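Local atomic coordinates of YaeQ family protein (Pseudomonas syringae pv. tomato, PDB entry 2OT9), a protein that is of unknown function but belongs to the YaeQ family, which is placed in the PDDEXK clan of nuclease-like folds. Residues 139-150 against 161-170. Numbering follows the deposited sequence.
Sequences VLAKDMPRVIKW and VTDDRGQHEV
Leu-140 drops from the last turn of helix 134-141 onto the hairpin formed by strands 158-163 and 166-174, and its atoms can be followed outward. Rotation about the bond from CA to CB puts CG anti to the carbonyl carbon (chi1 -75°), which carries the branch toward the hairpin, and CG then splits the contact between two methyls. CD1 reaches CG2 of Val-170 at 3.8 Å. CD2 lies 3.6 Å from CG1 of Val-161 and also meets the side chains of His-168 and Asp-163, so one branch touches both hairpin strands.

The same Val-161 CG1 serves a second partner. It sits 3.5 Å from the centroid of the five-membered ring of Trp-150. The approach is 15° off the ring normal, a CH-pi contact over the face. Ile-148 CG2 lies over the opposite face, and Phe-10 of strand 6-16 meets the indole edge-to-face.

Leu-140 thus joins the end of helix 134-141 to the mixed beta sheet, in which strands 147-155, 158-163 and 166-174 are successive antiparallel neighbours. Backbone bonds between Val-161 and His-168, in both directions, hold the last two strands together.

A water bridges three polar groups of the helix end, the sheet and the hairpin. It accepts from Trp-150 NE1 at 2.9 Å and donates to Leu-140 O and to Asp-163 OD2, the latter at 2.7 Å, thereby satisfying the buried indole N-H.

Nearer the surface, Val-139 CG1 lies over the imidazole of His-168, 3.7 Å from its centroid and 29° off the normal. The guanidinium of Arg-165, carried on the type I turn 163-166, presents its edge to the carbonyl of Val-139; the NH1 to O hydrogen bond measures 2.8 Å, although the modelled position of NH1 is less certain.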
# COMPACT_ATOMS: atom_id res chain seq x y z
N VAL A 139 8.18 -10.24 -9.10
CA VAL A 139 8.88 -9.57 -10.20
C VAL A 139 9.26 -8.12 -9.85
O VAL A 139 10.40 -7.70 -10.07
CB VAL A 139 8.01 -9.55 -11.47
CG1 VAL A 139 8.55 -8.54 -12.49
CG2 VAL A 139 7.91 -10.93 -12.09
N LEU A 140 8.29 -7.37 -9.33
CA LEU A 140 8.52 -5.98 -8.93
C LEU A 140 9.53 -5.82 -7.80
O LEU A 140 10.37 -4.91 -7.84
CB LEU A 140 7.21 -5.25 -8.59
CG LEU A 140 6.36 -4.85 -9.80
CD1 LEU A 140 4.95 -4.47 -9.35
CD2 LEU A 140 7.00 -3.68 -10.58
N ALA A 141 9.47 -6.72 -6.82
CA ALA A 141 10.19 -6.57 -5.55
C ALA A 141 11.63 -7.11 -5.56
O ALA A 141 12.50 -6.58 -4.87
CB ALA A 141 9.37 -7.27 -4.43
N LYS A 142 11.85 -8.16 -6.35
CA LYS A 142 13.08 -8.94 -6.38
C LYS A 142 14.30 -8.05 -6.54
O LYS A 142 14.34 -7.25 -7.47
CB LYS A 142 13.01 -9.90 -7.58
CG LYS A 142 14.14 -10.90 -7.67
CD LYS A 142 13.71 -12.04 -8.60
CE LYS A 142 13.35 -11.55 -10.01
NZ LYS A 142 12.06 -12.08 -10.57
N ASP A 143 15.26 -8.17 -5.62
CA ASP A 143 16.55 -7.45 -5.71
C ASP A 143 16.40 -5.94 -5.89
O ASP A 143 17.13 -5.30 -6.67
CB ASP A 143 17.38 -8.03 -6.85
CG ASP A 143 17.77 -9.47 -6.59
OD1 ASP A 143 17.93 -9.85 -5.40
OD2 ASP A 143 17.94 -10.21 -7.58
N MSE A 144 15.47 -5.36 -5.15
CA MSE A 144 15.19 -3.94 -5.27
C MSE A 144 16.45 -3.07 -5.09
O MSE A 144 17.18 -3.23 -4.11
CB MSE A 144 14.09 -3.54 -4.28
CG MSE A 144 13.53 -2.17 -4.59
SE MSE A 144 12.58 -2.10 -6.28
CE MSE A 144 10.76 -2.41 -5.62
N PRO A 145 16.72 -2.18 -6.05
CA PRO A 145 17.86 -1.28 -5.89
C PRO A 145 17.54 -0.18 -4.86
O PRO A 145 16.37 0.00 -4.50
CB PRO A 145 18.02 -0.67 -7.29
CG PRO A 145 16.65 -0.68 -7.85
CD PRO A 145 16.01 -1.95 -7.32
N ARG A 146 18.57 0.52 -4.40
CA ARG A 146 18.41 1.57 -3.40
C ARG A 146 17.64 2.77 -3.93
O ARG A 146 16.93 3.44 -3.18
CB ARG A 146 19.77 1.99 -2.83
CG ARG A 146 20.54 0.82 -2.15
CD ARG A 146 19.85 0.35 -0.87
NE ARG A 146 19.83 1.42 0.12
CZ ARG A 146 20.80 1.64 1.01
NH1 ARG A 146 21.87 0.85 1.05
NH2 ARG A 146 20.69 2.65 1.86
N VAL A 147 17.79 3.05 -5.22
CA VAL A 147 16.99 4.07 -5.89
C VAL A 147 15.97 3.35 -6.78
O VAL A 147 16.33 2.70 -7.77
CB VAL A 147 17.85 5.11 -6.69
CG1 VAL A 147 16.98 6.22 -7.23
CG2 VAL A 147 18.97 5.70 -5.81
N ILE A 148 14.70 3.44 -6.38
CA ILE A 148 13.59 2.80 -7.07
C ILE A 148 12.93 3.82 -7.99
O ILE A 148 12.33 4.80 -7.52
CB ILE A 148 12.56 2.27 -6.07
CG1 ILE A 148 13.24 1.36 -5.03
CG2 ILE A 148 11.43 1.56 -6.79
CD1 ILE A 148 12.56 1.38 -3.68
N LYS A 149 13.03 3.58 -9.29
CA LYS A 149 12.45 4.47 -10.30
C LYS A 149 11.32 3.73 -11.00
O LYS A 149 11.55 2.72 -11.68
CB LYS A 149 13.50 4.89 -11.32
CG LYS A 149 14.76 5.45 -10.70
CD LYS A 149 15.78 5.74 -11.78
CE LYS A 149 16.75 6.83 -11.36
NZ LYS A 149 17.66 6.32 -10.31
N TRP A 150 10.10 4.22 -10.79
CA TRP A 150 8.92 3.62 -11.41
C TRP A 150 8.18 4.65 -12.23
O TRP A 150 7.91 5.77 -11.75
CB TRP A 150 7.94 3.16 -10.33
CG TRP A 150 8.23 1.83 -9.68
CD1 TRP A 150 9.32 1.01 -9.86
CD2 TRP A 150 7.40 1.20 -8.71
NE1 TRP A 150 9.19 -0.12 -9.06
CE2 TRP A 150 8.03 -0.01 -8.34
CE3 TRP A 150 6.17 1.54 -8.12
CZ2 TRP A 150 7.46 -0.89 -7.40
CZ3 TRP A 150 5.62 0.68 -7.19
CH2 TRP A 150 6.27 -0.52 -6.83
N VAL A 161 3.11 -0.79 -13.90
CA VAL A 161 4.36 -0.26 -13.39
C VAL A 161 5.49 -0.56 -14.37
O VAL A 161 5.74 -1.73 -14.68
CB VAL A 161 4.70 -0.87 -12.00
CG1 VAL A 161 6.03 -0.31 -11.47
CG2 VAL A 161 3.56 -0.67 -11.01
N THR A 162 6.18 0.47 -14.83
CA THR A 162 7.37 0.28 -15.65
C THR A 162 8.61 0.51 -14.80
O THR A 162 8.79 1.58 -14.20
CB THR A 162 7.39 1.22 -16.90
OG1 THR A 162 6.17 1.08 -17.63
CG2 THR A 162 8.56 0.86 -17.83
N ASP A 163 9.46 -0.50 -14.72
CA ASP A 163 10.73 -0.35 -14.04
C ASP A 163 11.88 -0.74 -14.98
O ASP A 163 11.68 -0.82 -16.20
CB ASP A 163 10.75 -1.16 -12.73
CG ASP A 163 10.69 -2.67 -12.96
OD1 ASP A 163 10.89 -3.16 -14.11
OD2 ASP A 163 10.46 -3.38 -11.97
N ASP A 164 13.05 -1.03 -14.41
CA ASP A 164 14.24 -1.39 -15.18
C ASP A 164 14.12 -2.74 -15.95
O ASP A 164 14.92 -3.04 -16.82
CB ASP A 164 15.45 -1.43 -14.23
CG ASP A 164 15.32 -2.51 -13.14
OD1 ASP A 164 14.25 -2.61 -12.51
OD2 ASP A 164 16.28 -3.26 -12.91
N ARG A 165 13.11 -3.54 -15.63
CA ARG A 165 12.94 -4.84 -16.28
C ARG A 165 11.71 -4.91 -17.19
O ARG A 165 11.43 -5.95 -17.80
CB ARG A 165 12.92 -5.96 -15.23
CG ARG A 165 14.16 -5.94 -14.35
CD ARG A 165 14.46 -7.27 -13.72
NE ARG A 165 13.46 -7.64 -12.71
CZ ARG A 165 13.45 -8.81 -12.09
NH1 ARG A 165 12.51 -9.07 -11.20
NH2 ARG A 165 14.37 -9.72 -12.40
N GLY A 166 10.98 -3.80 -17.29
CA GLY A 166 9.88 -3.69 -18.25
C GLY A 166 8.62 -3.18 -17.60
O GLY A 166 8.66 -2.63 -16.50
N GLN A 167 7.50 -3.37 -18.31
CA GLN A 167 6.19 -2.94 -17.86
C GLN A 167 5.41 -4.11 -17.29
O GLN A 167 5.17 -5.11 -17.97
CB GLN A 167 5.38 -2.30 -19.00
CG GLN A 167 4.10 -1.66 -18.47
CD GLN A 167 3.37 -0.81 -19.49
OE1 GLN A 167 3.47 0.42 -19.46
NE2 GLN A 167 2.61 -1.45 -20.37
N HIS A 168 4.98 -3.97 -16.04
CA HIS A 168 4.33 -5.07 -15.32
C HIS A 168 2.92 -4.67 -14.96
O HIS A 168 2.70 -3.58 -14.41
CB HIS A 168 5.13 -5.38 -14.05
CG HIS A 168 6.60 -5.54 -14.29
ND1 HIS A 168 7.52 -4.58 -13.93
CD2 HIS A 168 7.30 -6.52 -14.90
CE1 HIS A 168 8.74 -4.98 -14.28
NE2 HIS A 168 8.63 -6.15 -14.87
N GLU A 169 1.96 -5.54 -15.26
CA GLU A 169 0.55 -5.26 -15.04
C GLU A 169 0.12 -5.78 -13.67
O GLU A 169 0.20 -6.98 -13.40
CB GLU A 169 -0.32 -5.86 -16.16
CG GLU A 169 -1.82 -5.76 -15.88
CD GLU A 169 -2.72 -5.99 -17.10
OE1 GLU A 169 -2.21 -6.22 -18.22
OE2 GLU A 169 -3.96 -5.94 -16.94
N VAL A 170 -0.33 -4.87 -12.82
CA VAL A 170 -0.81 -5.21 -11.48
C VAL A 170 -2.32 -5.13 -11.46
O VAL A 170 -2.89 -4.05 -11.50
CB VAL A 170 -0.21 -4.28 -10.40
CG1 VAL A 170 -0.74 -4.64 -9.02
CG2 VAL A 170 1.33 -4.32 -10.45
O HOH W 1 10.57 -2.65 -9.39